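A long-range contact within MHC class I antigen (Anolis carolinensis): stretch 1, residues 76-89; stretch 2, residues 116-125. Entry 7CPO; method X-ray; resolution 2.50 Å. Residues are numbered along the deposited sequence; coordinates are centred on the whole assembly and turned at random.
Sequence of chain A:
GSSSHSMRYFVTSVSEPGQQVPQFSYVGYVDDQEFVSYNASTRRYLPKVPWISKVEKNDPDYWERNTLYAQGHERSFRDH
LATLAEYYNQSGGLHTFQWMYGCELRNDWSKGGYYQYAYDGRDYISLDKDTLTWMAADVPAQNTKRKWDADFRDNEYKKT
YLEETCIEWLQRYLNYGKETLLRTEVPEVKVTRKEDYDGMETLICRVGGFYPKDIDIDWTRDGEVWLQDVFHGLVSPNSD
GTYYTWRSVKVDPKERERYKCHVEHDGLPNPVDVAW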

# COMPACT_ATOMS: atom_id res chain seq x y z
N SER A 76 21.87 7.07 -7.57
CA SER A 76 21.33 7.58 -8.83
C SER A 76 20.16 8.52 -8.59
O SER A 76 20.01 9.53 -9.29
CB SER A 76 20.86 6.43 -9.72
OG SER A 76 21.93 5.69 -10.28
N PHE A 77 19.31 8.21 -7.61
CA PHE A 77 18.14 9.04 -7.38
C PHE A 77 18.54 10.41 -6.83
O PHE A 77 17.95 11.43 -7.20
CB PHE A 77 17.14 8.32 -6.47
CG PHE A 77 16.23 7.37 -7.21
CD1 PHE A 77 16.70 6.61 -8.27
CD2 PHE A 77 14.90 7.25 -6.86
CE1 PHE A 77 15.88 5.76 -8.97
CE2 PHE A 77 14.06 6.39 -7.57
CZ PHE A 77 14.57 5.65 -8.62
N ARG A 78 19.57 10.46 -5.98
CA ARG A 78 20.09 11.76 -5.55
C ARG A 78 20.51 12.59 -6.74
O ARG A 78 20.17 13.78 -6.84
CB ARG A 78 21.26 11.58 -4.58
CG ARG A 78 20.90 10.79 -3.33
CD ARG A 78 21.80 11.16 -2.17
NE ARG A 78 22.98 10.30 -2.10
CZ ARG A 78 23.02 9.17 -1.40
NH1 ARG A 78 21.94 8.78 -0.73
NH2 ARG A 78 24.11 8.42 -1.38
N ASP A 79 21.25 11.98 -7.67
CA ASP A 79 21.58 12.65 -8.92
C ASP A 79 20.33 13.06 -9.69
O ASP A 79 20.28 14.15 -10.25
CB ASP A 79 22.45 11.74 -9.78
CG ASP A 79 23.90 11.76 -9.38
OD1 ASP A 79 24.19 12.12 -8.22
OD2 ASP A 79 24.74 11.41 -10.24
N HIS A 80 19.32 12.18 -9.75
CA HIS A 80 18.14 12.51 -10.55
C HIS A 80 17.46 13.74 -9.97
O HIS A 80 17.14 14.69 -10.70
CB HIS A 80 17.15 11.34 -10.61
CG HIS A 80 17.64 10.18 -11.42
ND1 HIS A 80 18.76 10.24 -12.22
CD2 HIS A 80 17.17 8.91 -11.54
CE1 HIS A 80 18.95 9.07 -12.81
NE2 HIS A 80 17.99 8.25 -12.41
N LEU A 81 17.24 13.75 -8.65
CA LEU A 81 16.61 14.90 -8.01
C LEU A 81 17.36 16.19 -8.30
O LEU A 81 16.73 17.24 -8.49
CB LEU A 81 16.51 14.67 -6.50
CG LEU A 81 15.36 13.72 -6.16
CD1 LEU A 81 15.53 13.06 -4.80
CD2 LEU A 81 14.05 14.48 -6.27
N ALA A 82 18.70 16.14 -8.37
CA ALA A 82 19.47 17.35 -8.68
C ALA A 82 19.27 17.78 -10.12
O ALA A 82 19.14 18.98 -10.41
CB ALA A 82 20.95 17.12 -8.40
N THR A 83 19.22 16.83 -11.05
CA THR A 83 19.09 17.18 -12.46
C THR A 83 17.70 17.72 -12.78
O THR A 83 17.55 18.64 -13.59
CB THR A 83 19.41 15.96 -13.32
OG1 THR A 83 20.79 15.63 -13.18
CG2 THR A 83 19.10 16.23 -14.78
N LEU A 84 16.66 17.15 -12.14
CA LEU A 84 15.30 17.60 -12.41
C LEU A 84 15.05 19.01 -11.90
O LEU A 84 14.23 19.73 -12.47
CB LEU A 84 14.27 16.66 -11.80
CG LEU A 84 14.27 15.33 -12.53
CD1 LEU A 84 13.46 14.32 -11.77
CD2 LEU A 84 13.74 15.55 -13.91
N ALA A 85 15.71 19.39 -10.82
CA ALA A 85 15.67 20.79 -10.40
C ALA A 85 16.12 21.69 -11.54
O ALA A 85 15.48 22.71 -11.82
CB ALA A 85 16.55 20.99 -9.17
N GLU A 86 17.20 21.31 -12.22
CA GLU A 86 17.66 22.10 -13.36
C GLU A 86 16.64 22.06 -14.50
O GLU A 86 16.24 23.10 -15.02
CB GLU A 86 19.04 21.60 -13.81
CG GLU A 86 20.19 22.14 -12.93
CD GLU A 86 21.47 21.29 -12.94
OE1 GLU A 86 21.62 20.40 -12.07
OE2 GLU A 86 22.34 21.52 -13.81
N TYR A 87 16.18 20.86 -14.87
CA TYR A 87 15.22 20.70 -15.97
C TYR A 87 13.98 21.57 -15.78
O TYR A 87 13.47 22.16 -16.74
CB TYR A 87 14.79 19.24 -16.10
CG TYR A 87 15.77 18.30 -16.75
CD1 TYR A 87 16.95 18.75 -17.35
CD2 TYR A 87 15.50 16.94 -16.79
CE1 TYR A 87 17.83 17.86 -17.96
CE2 TYR A 87 16.36 16.06 -17.39
CZ TYR A 87 17.51 16.51 -17.97
OH TYR A 87 18.32 15.58 -18.55
N TYR A 88 13.46 21.62 -14.56
CA TYR A 88 12.30 22.44 -14.22
C TYR A 88 12.71 23.81 -13.67
O TYR A 88 11.83 24.58 -13.28
CB TYR A 88 11.41 21.68 -13.23
CG TYR A 88 10.70 20.50 -13.86
CD1 TYR A 88 9.51 20.67 -14.56
CD2 TYR A 88 11.22 19.21 -13.77
CE1 TYR A 88 8.85 19.60 -15.15
CE2 TYR A 88 10.57 18.13 -14.35
CZ TYR A 88 9.39 18.33 -15.05
OH TYR A 88 8.74 17.26 -15.62
N ASN A 89 14.01 24.12 -13.68
CA ASN A 89 14.55 25.41 -13.23
C ASN A 89 13.92 25.85 -11.90
O ASN A 89 13.30 26.91 -11.80
CB ASN A 89 14.37 26.48 -14.30
CG ASN A 89 15.06 27.78 -13.92
OD1 ASN A 89 14.41 28.80 -13.70
ND2 ASN A 89 16.39 27.73 -13.78
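Stretch 2 (116-125) QYAYDGRDYI

Stretch 2 is a β-hairpin that packs three tyrosines against one side of a helix, an aromatic and aliphatic contact with no direct hydrogen bond between the two stretches and 446 Å² buried, both sides summed.

Stretch 1 is helical from Ser-76 to Tyr-87, and Tyr-88 is the first residue to leave helical phi/psi (-94/6). In stretch 2, strand 116-119 turns back through a type I' turn, Tyr-119 to Arg-122, into strand 122-125. Asp-120 (49/39) and Gly-121 (80/3) carry the positive phi values this turn requires, and Tyr-119 N to Arg-122 O at 2.9 Å and Arg-122 N to Tyr-119 O at 3.1 Å close it. The N-to-C directions of the helix and of strand 116-119 differ by 55° (signed crossing angle -55°), with the axes 11.0 Å apart at closest approach. That spacing leaves room for side chains, and the nearest CA atoms, those of Leu-84 and Tyr-119, are 8.1 Å apart.

CA-to-CB alternation sorts the first strand: Tyr-117 and Tyr-119 point toward the helix, Ala-118 away. Tyr-119, with chi1 at -172° (t), loses the most area, 111 Å². Leu-84 CB lies 3.9 Å from the centroid of its ring and 16° off the normal, a CH-pi contact over the face; Leu-81 CD2 meets the ring edge, 3.9 Å from Tyr-119 CE1. The rings of Tyr-88 and Tyr-119 are near parallel (23°) but slid apart, so they barely overlap. One water joins Leu-81 O (2.5 Å from the water O) to Tyr-119 OH (2.9 Å from the water O).

Further along the first strand's return partner, Tyr-124 places its OH 3.3 Å from Leu-84 CD2 and 3.3 Å from Tyr-87 CD2. Earlier in the helix, Phe-77 CZ approaches the edge of the Tyr-117 ring, 4.1 Å from Tyr-117 CE1.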

# COMPACT_ATOMS: atom_id res chain seq x y z
N GLN A 116 8.08 2.95 -14.51
CA GLN A 116 7.55 4.31 -14.49
C GLN A 116 8.23 5.14 -13.41
O GLN A 116 8.57 4.63 -12.33
CB GLN A 116 6.04 4.32 -14.23
CG GLN A 116 5.25 3.40 -15.13
CD GLN A 116 3.78 3.35 -14.77
OE1 GLN A 116 3.26 2.30 -14.41
NE2 GLN A 116 3.11 4.50 -14.84
N TYR A 117 8.38 6.43 -13.69
CA TYR A 117 8.97 7.41 -12.79
C TYR A 117 8.05 8.60 -12.63
O TYR A 117 7.41 9.03 -13.60
CB TYR A 117 10.29 7.92 -13.31
CG TYR A 117 11.41 6.91 -13.47
CD1 TYR A 117 12.19 6.51 -12.38
CD2 TYR A 117 11.74 6.41 -14.73
CE1 TYR A 117 13.26 5.62 -12.54
CE2 TYR A 117 12.79 5.52 -14.89
CZ TYR A 117 13.55 5.14 -13.80
OH TYR A 117 14.59 4.25 -13.97
N ALA A 118 7.99 9.17 -11.43
CA ALA A 118 7.20 10.36 -11.15
C ALA A 118 8.05 11.41 -10.43
O ALA A 118 8.80 11.08 -9.50
CB ALA A 118 5.98 10.06 -10.29
N TYR A 119 7.88 12.67 -10.83
CA TYR A 119 8.51 13.79 -10.13
C TYR A 119 7.45 14.59 -9.39
O TYR A 119 6.44 14.99 -9.98
CB TYR A 119 9.26 14.69 -11.11
CG TYR A 119 10.10 15.75 -10.44
CD1 TYR A 119 11.00 15.43 -9.43
CD2 TYR A 119 10.01 17.08 -10.84
CE1 TYR A 119 11.78 16.39 -8.84
CE2 TYR A 119 10.78 18.06 -10.25
CZ TYR A 119 11.67 17.71 -9.26
OH TYR A 119 12.45 18.68 -8.67
N ASP A 120 7.67 14.82 -8.10
CA ASP A 120 6.72 15.54 -7.26
C ASP A 120 5.30 15.01 -7.42
O ASP A 120 4.33 15.78 -7.47
CB ASP A 120 6.75 17.04 -7.56
CG ASP A 120 8.03 17.69 -7.12
OD1 ASP A 120 8.59 17.24 -6.10
OD2 ASP A 120 8.48 18.65 -7.78
N GLY A 121 5.17 13.68 -7.53
CA GLY A 121 3.86 13.04 -7.54
C GLY A 121 3.10 13.07 -8.85
O GLY A 121 1.95 12.59 -8.90
N ARG A 122 3.69 13.62 -9.91
CA ARG A 122 3.14 13.67 -11.26
C ARG A 122 4.04 12.84 -12.16
O ARG A 122 5.26 12.79 -11.95
CB ARG A 122 3.08 15.11 -11.78
CG ARG A 122 2.15 16.01 -10.99
CD ARG A 122 2.18 17.47 -11.47
NE ARG A 122 3.53 17.97 -11.76
CZ ARG A 122 4.24 18.75 -10.94
NH1 ARG A 122 3.73 19.11 -9.77
NH2 ARG A 122 5.46 19.16 -11.29
N ASP A 123 3.44 12.18 -13.15
CA ASP A 123 4.21 11.36 -14.08
C ASP A 123 5.37 12.15 -14.66
O ASP A 123 5.23 13.33 -15.00
CB ASP A 123 3.35 10.87 -15.24
CG ASP A 123 2.24 9.96 -14.80
OD1 ASP A 123 2.32 9.41 -13.69
OD2 ASP A 123 1.31 9.75 -15.61
N TYR A 124 6.52 11.49 -14.78
CA TYR A 124 7.65 12.10 -15.43
C TYR A 124 8.01 11.40 -16.73
O TYR A 124 7.94 12.02 -17.80
CB TYR A 124 8.85 12.15 -14.48
CG TYR A 124 10.06 12.76 -15.14
CD1 TYR A 124 10.15 14.12 -15.35
CD2 TYR A 124 11.10 11.96 -15.59
CE1 TYR A 124 11.25 14.69 -15.97
CE2 TYR A 124 12.22 12.51 -16.21
CZ TYR A 124 12.29 13.87 -16.40
OH TYR A 124 13.38 14.42 -17.03
N ILE A 125 8.39 10.12 -16.68
CA ILE A 125 8.72 9.34 -17.87
C ILE A 125 8.42 7.88 -17.56
O ILE A 125 8.52 7.43 -16.41
CB ILE A 125 10.20 9.55 -18.30
CG1 ILE A 125 10.37 9.31 -19.81
CG2 ILE A 125 11.19 8.70 -17.48
CD1 ILE A 125 11.69 9.80 -20.37
O HOH W 1 14.84 18.16 -7.08